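Local coordinates for peroxisomal membrane protein LPX1 (PDB 2Y6U) that has acyl esterase, lipase and phospholipase A activity and belongs to the alpha/beta hydrolases of the peroxisome, at residues Y217-S222 and I231-I236; R52-F57 and H135-V140. All coordinates share one frame; numbering follows the deposited sequence.

Overall arrangement
Contact 1 is made mainly by side chains and contact 2 chiefly by backbone bonds, so the two illustrate different ways of joining parts of one alpha/beta hydrolase chain. Contact 2 pairs two neighbouring parallel strands of the central sheet, 51-58 and 137-144. Contact 1 packs helices 211-220 and 229-239, which belong to the insertion between strands 164-168 and 286-292, consistent with a cap over the core fold. Both are largely buried, although contact 1 lies farther out, its centre about 22 Å from that of the chain against about 14 Å for contact 2. They share no element, and their nearest atoms are about 10 Å apart. Aliphatic packing and one weak polar link characterise contact 1; regular backbone bonding dominates contact 2.

Contact 1: Y217-S222 and I231-I236; sequences YMRNGS and ILQNII
R219 and I236 meet almost perpendicularly where helices 211-220 and 229-239, two successive helices joined by a short loop in the probable cap of this alpha/beta hydrolase, lie against each other. The methyl CD1 of I236 sits over the centre of the R219 guanidinium, 3.4 Å from CZ, so an aliphatic tip covers one face of a charged plate. R219 reaches it with an extended chain, CD anti to CA (chi2 -176°). At the rim of the same plate, near its plane, Q233 OE1 lies 2.8 Å from R219 NH2, but the angle at the hydrogen makes this a weak bond. The amide plane is turned 42° from the guanidinium, and its NE2 is committed to D237 of its own helix. L232 CD2 approaches NH1 obliquely.

Deeper in, M218 and I236 pass each other in opposing directions, with M218 CB 3.7 Å from I236 CG1. The thioether chain is folded at chi2 and again at chi3 (-77°), which brings CE to 3.6 Å from I235 CG2. At the helix end, S222 OG donates to M218 O over 2.7 Å, in the carbonyl plane and on a lone pair.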
loop_
_atom_site.group_PDB
_atom_site.type_symbol
_atom_site.label_atom_id
_atom_site.label_comp_id
_atom_site.label_asym_id
_atom_site.label_seq_id
_atom_site.Cartn_x
_atom_site.Cartn_y
_atom_site.Cartn_z
ATOM N N TYR A 217 17.744 28.053 -23.896
ATOM C CA TYR A 217 17.572 27.743 -22.478
ATOM C C TYR A 217 17.879 26.263 -22.135
ATOM O O TYR A 217 18.626 25.985 -21.184
ATOM C CB TYR A 217 16.174 28.167 -21.993
ATOM C CG TYR A 217 15.955 27.793 -20.575
ATOM C CD1 TYR A 217 16.397 28.595 -19.535
ATOM C CD2 TYR A 217 15.325 26.589 -20.269
ATOM C CE1 TYR A 217 16.196 28.202 -18.207
ATOM C CE2 TYR A 217 15.121 26.203 -18.982
ATOM C CZ TYR A 217 15.554 27.008 -17.952
ATOM O OH TYR A 217 15.328 26.524 -16.681
ATOM N N MET A 218 17.336 25.305 -22.877
ATOM C CA MET A 218 17.548 23.893 -22.471
ATOM C C MET A 218 19.064 23.610 -22.436
ATOM O O MET A 218 19.544 23.019 -21.489
ATOM C CB MET A 218 16.788 22.911 -23.374
ATOM C CG MET A 218 15.312 23.061 -23.265
ATOM S SD MET A 218 14.701 22.696 -21.545
ATOM C CE MET A 218 14.809 20.881 -21.617
ATOM N N ARG A 219 19.813 24.112 -23.424
ATOM C CA ARG A 219 21.246 23.777 -23.550
ATOM C C ARG A 219 22.150 24.660 -22.673
ATOM O O ARG A 219 23.303 24.285 -22.417
ATOM C CB ARG A 219 21.701 23.855 -25.019
ATOM C CG ARG A 219 21.046 22.826 -25.914
ATOM C CD ARG A 219 21.565 22.845 -27.354
ATOM N NE ARG A 219 20.824 21.834 -28.117
ATOM C CZ ARG A 219 21.017 20.512 -28.041
ATOM N NH1 ARG A 219 21.956 19.983 -27.280
ATOM N NH2 ARG A 219 20.292 19.698 -28.795
ATOM N N ASN A 220 21.636 25.805 -22.195
ATOM C CA ASN A 220 22.451 26.758 -21.395
ATOM C C ASN A 220 21.968 27.126 -20.004
ATOM O O ASN A 220 22.780 27.608 -19.194
ATOM C CB ASN A 220 22.631 28.067 -22.147
ATOM C CG ASN A 220 23.365 27.896 -23.398
ATOM O OD1 ASN A 220 24.590 27.888 -23.397
ATOM N ND2 ASN A 220 22.642 27.832 -24.509
ATOM N N GLY A 221 20.674 27.003 -19.735
ATOM C CA GLY A 221 20.133 27.521 -18.473
ATOM C C GLY A 221 19.333 26.511 -17.657
ATOM O O GLY A 221 18.994 26.770 -16.509
ATOM N N SER A 222 19.072 25.344 -18.205
ATOM C CA SER A 222 18.323 24.340 -17.485
ATOM C C SER A 222 19.276 23.550 -16.544
ATOM O O SER A 222 20.502 23.778 -16.546
ATOM C CB SER A 222 17.677 23.371 -18.486
ATOM O OG SER A 222 18.653 22.466 -19.000
ATOM N N ILE A 231 20.990 12.190 -24.290
ATOM C CA ILE A 231 19.927 12.326 -23.306
ATOM C C ILE A 231 19.348 13.747 -23.290
ATOM O O ILE A 231 18.150 13.945 -23.268
ATOM C CB ILE A 231 20.404 11.870 -21.888
ATOM C CG1 ILE A 231 20.824 10.381 -21.948
ATOM C CG2 ILE A 231 19.357 12.040 -20.800
ATOM C CD1 ILE A 231 21.348 9.802 -20.578
ATOM N N LEU A 232 20.212 14.718 -23.409
ATOM C CA LEU A 232 19.780 16.108 -23.565
ATOM C C LEU A 232 18.878 16.298 -24.794
ATOM O O LEU A 232 17.786 16.891 -24.690
ATOM C CB LEU A 232 21.014 16.999 -23.613
ATOM C CG LEU A 232 20.782 18.493 -23.731
ATOM C CD1 LEU A 232 19.810 18.933 -22.608
ATOM C CD2 LEU A 232 22.192 19.212 -23.680
ATOM N N GLN A 233 19.276 15.728 -25.926
ATOM C CA GLN A 233 18.470 15.799 -27.138
ATOM C C GLN A 233 17.136 15.091 -26.855
ATOM O O GLN A 233 16.111 15.609 -27.241
ATOM C CB GLN A 233 19.163 15.143 -28.337
ATOM C CG GLN A 233 18.424 15.358 -29.694
ATOM C CD GLN A 233 18.344 16.820 -30.053
ATOM O OE1 GLN A 233 19.375 17.465 -30.171
ATOM N NE2 GLN A 233 17.132 17.345 -30.263
ATOM N N ASN A 234 17.147 13.911 -26.239
ATOM C CA ASN A 234 15.872 13.231 -25.894
ATOM C C ASN A 234 14.982 14.065 -24.968
ATOM O O ASN A 234 13.765 14.115 -25.166
ATOM C CB ASN A 234 16.128 11.938 -25.193
ATOM C CG ASN A 234 16.744 10.931 -26.073
ATOM O OD1 ASN A 234 16.710 11.066 -27.344
ATOM N ND2 ASN A 234 17.342 9.892 -25.431
ATOM N N ILE A 235 15.614 14.737 -23.980
ATOM C CA ILE A 235 14.888 15.633 -23.066
ATOM C C ILE A 235 14.259 16.771 -23.865
ATOM O O ILE A 235 13.078 17.094 -23.689
ATOM C CB ILE A 235 15.783 16.165 -21.926
ATOM C CG1 ILE A 235 16.105 15.039 -20.931
ATOM C CG2 ILE A 235 15.111 17.347 -21.233
ATOM C CD1 ILE A 235 17.292 15.350 -19.942
ATOM N N ILE A 236 15.050 17.392 -24.725
ATOM C CA ILE A 236 14.589 18.523 -25.515
ATOM C C ILE A 236 13.389 18.161 -26.362
ATOM O O ILE A 236 12.373 18.873 -26.382
ATOM C CB ILE A 236 15.749 19.125 -26.355
ATOM C CG1 ILE A 236 16.751 19.843 -25.426
ATOM C CG2 ILE A 236 15.189 20.050 -27.481
ATOM C CD1 ILE A 236 18.242 20.093 -26.046
#

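Contact 2: R52-F57 and H135-V140; sequences RLNLVF and HPALNV
R52 O receives L138 N at 2.8 Å and, from A137, a CA-H contact, a double grip that recurs along this pair of parallel strands in the central sheet of the alpha/beta hydrolase fold. Next along, L138 O takes N54 N at 2.9 Å together with the CA-H of L53; N54 O and V140 O then repeat the scheme with V140 N and V56 N. Strand 137-144 leads on to a GxSxG sequence that probably forms the nucleophile elbow.

On one face of the sheet, N54 and N139 stand side by side, their amides nearly coplanar at 26°. N54 ND2 gives a straight bond to N139 OD1 (2.9 Å, 160° at the hydrogen), which lies in the plane of the N54 amide. N139 ND2 goes to L161 O, so both ends of that buried amide are held and its flip is fixed. The other face is aliphatic: L53 CD2, in one of the two conformers of that residue, rests 3.7 Å from L138 CB, while L55 CD1 touches V140 CG2 more loosely.

At the strand entrance R52 bends its chain at chi2 (86°, CD beside CA) and again at chi3, and the guanidinium lies against the loop before the cis peptide of P136. An alanine here would probably leave H135 O without its cationic cover and D133 O without its weak partner. H135 O stands over the centre of the guanidinium face, 3.1 Å from R52 CZ, too badly angled for a hydrogen bond to NH1 or NH2.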
loop_
_atom_site.group_PDB
_atom_site.type_symbol
_atom_site.label_atom_id
_atom_site.label_comp_id
_atom_site.label_asym_id
_atom_site.label_seq_id
_atom_site.Cartn_x
_atom_site.Cartn_y
_atom_site.Cartn_z
ATOM N N ARG A 52 12.976 -14.478 -15.849
ATOM C CA ARG A 52 12.611 -13.261 -16.434
ATOM C C ARG A 52 13.066 -12.106 -15.499
ATOM O O ARG A 52 12.696 -12.080 -14.332
ATOM C CB ARG A 52 11.091 -13.160 -16.516
ATOM C CG ARG A 52 10.385 -13.685 -17.754
ATOM C CD ARG A 52 10.121 -15.100 -17.642
ATOM N NE ARG A 52 8.741 -15.480 -17.991
ATOM C CZ ARG A 52 8.347 -16.743 -18.241
ATOM N NH1 ARG A 52 9.223 -17.762 -18.218
ATOM N NH2 ARG A 52 7.059 -16.989 -18.519
ATOM N N LEU A 53 13.760 -11.119 -16.050
ATOM C CA LEU A 53 14.099 -9.919 -15.281
ATOM C C LEU A 53 13.192 -8.816 -15.721
ATOM O O LEU A 53 13.029 -8.535 -16.914
ATOM C CB LEU A 53 15.549 -9.459 -15.450
ATOM C CG LEU A 53 16.659 -10.392 -14.968
ATOM C CD1 LEU A 53 17.997 -9.884 -15.467
ATOM C CD2 LEU A 53 16.687 -10.493 -13.451
ATOM N N ASN A 54 12.566 -8.189 -14.743
ATOM C CA ASN A 54 11.736 -7.041 -14.995
ATOM C C ASN A 54 12.364 -5.825 -14.283
ATOM O O ASN A 54 12.748 -5.937 -13.121
ATOM C CB ASN A 54 10.308 -7.259 -14.433
ATOM C CG ASN A 54 9.619 -8.443 -15.062
ATOM O OD1 ASN A 54 9.608 -8.513 -16.285
ATOM N ND2 ASN A 54 9.164 -9.419 -14.274
ATOM N N LEU A 55 12.436 -4.727 -14.975
ATOM C CA LEU A 55 13.031 -3.519 -14.481
ATOM C C LEU A 55 12.088 -2.383 -14.482
ATOM O O LEU A 55 11.400 -2.161 -15.470
ATOM C CB LEU A 55 14.247 -3.161 -15.347
ATOM C CG LEU A 55 15.552 -3.868 -15.148
ATOM C CD1 LEU A 55 15.557 -5.291 -14.963
ATOM C CD2 LEU A 55 16.588 -3.475 -16.332
ATOM N N VAL A 56 12.079 -1.611 -13.396
ATOM C CA VAL A 56 11.174 -0.499 -13.280
ATOM C C VAL A 56 12.009 0.751 -12.940
ATOM O O VAL A 56 12.739 0.720 -12.013
ATOM C CB VAL A 56 10.130 -0.710 -12.188
ATOM C CG1 VAL A 56 9.225 0.540 -12.063
ATOM C CG2 VAL A 56 9.290 -2.026 -12.495
ATOM N N PHE A 57 11.963 1.769 -13.786
ATOM C CA PHE A 57 12.852 2.934 -13.602
ATOM C C PHE A 57 12.003 4.161 -13.239
ATOM O O PHE A 57 11.007 4.441 -13.903
ATOM C CB PHE A 57 13.560 3.315 -14.900
ATOM C CG PHE A 57 14.699 2.417 -15.280
ATOM C CD1 PHE A 57 14.469 1.254 -16.023
ATOM C CD2 PHE A 57 15.998 2.726 -14.901
ATOM C CE1 PHE A 57 15.537 0.436 -16.386
ATOM C CE2 PHE A 57 17.061 1.922 -15.282
ATOM C CZ PHE A 57 16.812 0.762 -16.016
ATOM N N HIS A 135 6.371 -15.369 -14.497
ATOM C CA HIS A 135 7.081 -16.349 -13.632
ATOM C C HIS A 135 8.041 -17.341 -14.378
ATOM O O HIS A 135 7.658 -17.901 -15.410
ATOM C CB HIS A 135 6.013 -17.179 -12.863
ATOM C CG HIS A 135 6.581 -18.127 -11.841
ATOM N ND1 HIS A 135 7.012 -17.707 -10.597
ATOM C CD2 HIS A 135 6.789 -19.469 -11.879
ATOM C CE1 HIS A 135 7.480 -18.745 -9.921
ATOM N NE2 HIS A 135 7.349 -19.831 -10.672
ATOM N N PRO A 136 9.244 -17.615 -13.836
ATOM C CA PRO A 136 9.896 -17.124 -12.621
ATOM C C PRO A 136 10.573 -15.791 -12.872
ATOM O O PRO A 136 11.363 -15.693 -13.820
ATOM C CB PRO A 136 10.988 -18.150 -12.364
ATOM C CG PRO A 136 11.329 -18.681 -13.685
ATOM C CD PRO A 136 10.125 -18.527 -14.578
ATOM N N ALA A 137 10.303 -14.813 -12.012
ATOM C CA ALA A 137 10.652 -13.455 -12.311
ATOM C C ALA A 137 11.563 -12.951 -11.188
ATOM O O ALA A 137 11.504 -13.444 -10.038
ATOM C CB ALA A 137 9.411 -12.637 -12.360
ATOM N N LEU A 138 12.407 -12.008 -11.543
ATOM C CA LEU A 138 13.085 -11.187 -10.573
ATOM C C LEU A 138 12.884 -9.734 -11.003
ATOM O O LEU A 138 13.049 -9.402 -12.141
ATOM C CB LEU A 138 14.577 -11.480 -10.526
ATOM C CG LEU A 138 14.964 -12.855 -9.895
ATOM C CD1 LEU A 138 16.487 -13.180 -10.029
ATOM C CD2 LEU A 138 14.512 -13.020 -8.350
ATOM N N ASN A 139 12.480 -8.925 -10.035
ATOM C CA ASN A 139 12.095 -7.591 -10.338
ATOM C C ASN A 139 13.047 -6.640 -9.686
ATOM O O ASN A 139 13.344 -6.787 -8.483
ATOM C CB ASN A 139 10.719 -7.372 -9.762
ATOM C CG ASN A 139 9.619 -8.306 -10.374
ATOM O OD1 ASN A 139 9.633 -8.610 -11.564
ATOM N ND2 ASN A 139 8.761 -8.869 -9.487
ATOM N N VAL A 140 13.428 -5.625 -10.423
ATOM C CA VAL A 140 14.438 -4.666 -9.972
ATOM C C VAL A 140 13.875 -3.263 -10.137
ATOM O O VAL A 140 13.245 -2.988 -11.152
ATOM C CB VAL A 140 15.670 -4.740 -10.854
ATOM C CG1 VAL A 140 16.792 -3.663 -10.351
ATOM C CG2 VAL A 140 16.179 -6.181 -10.988
#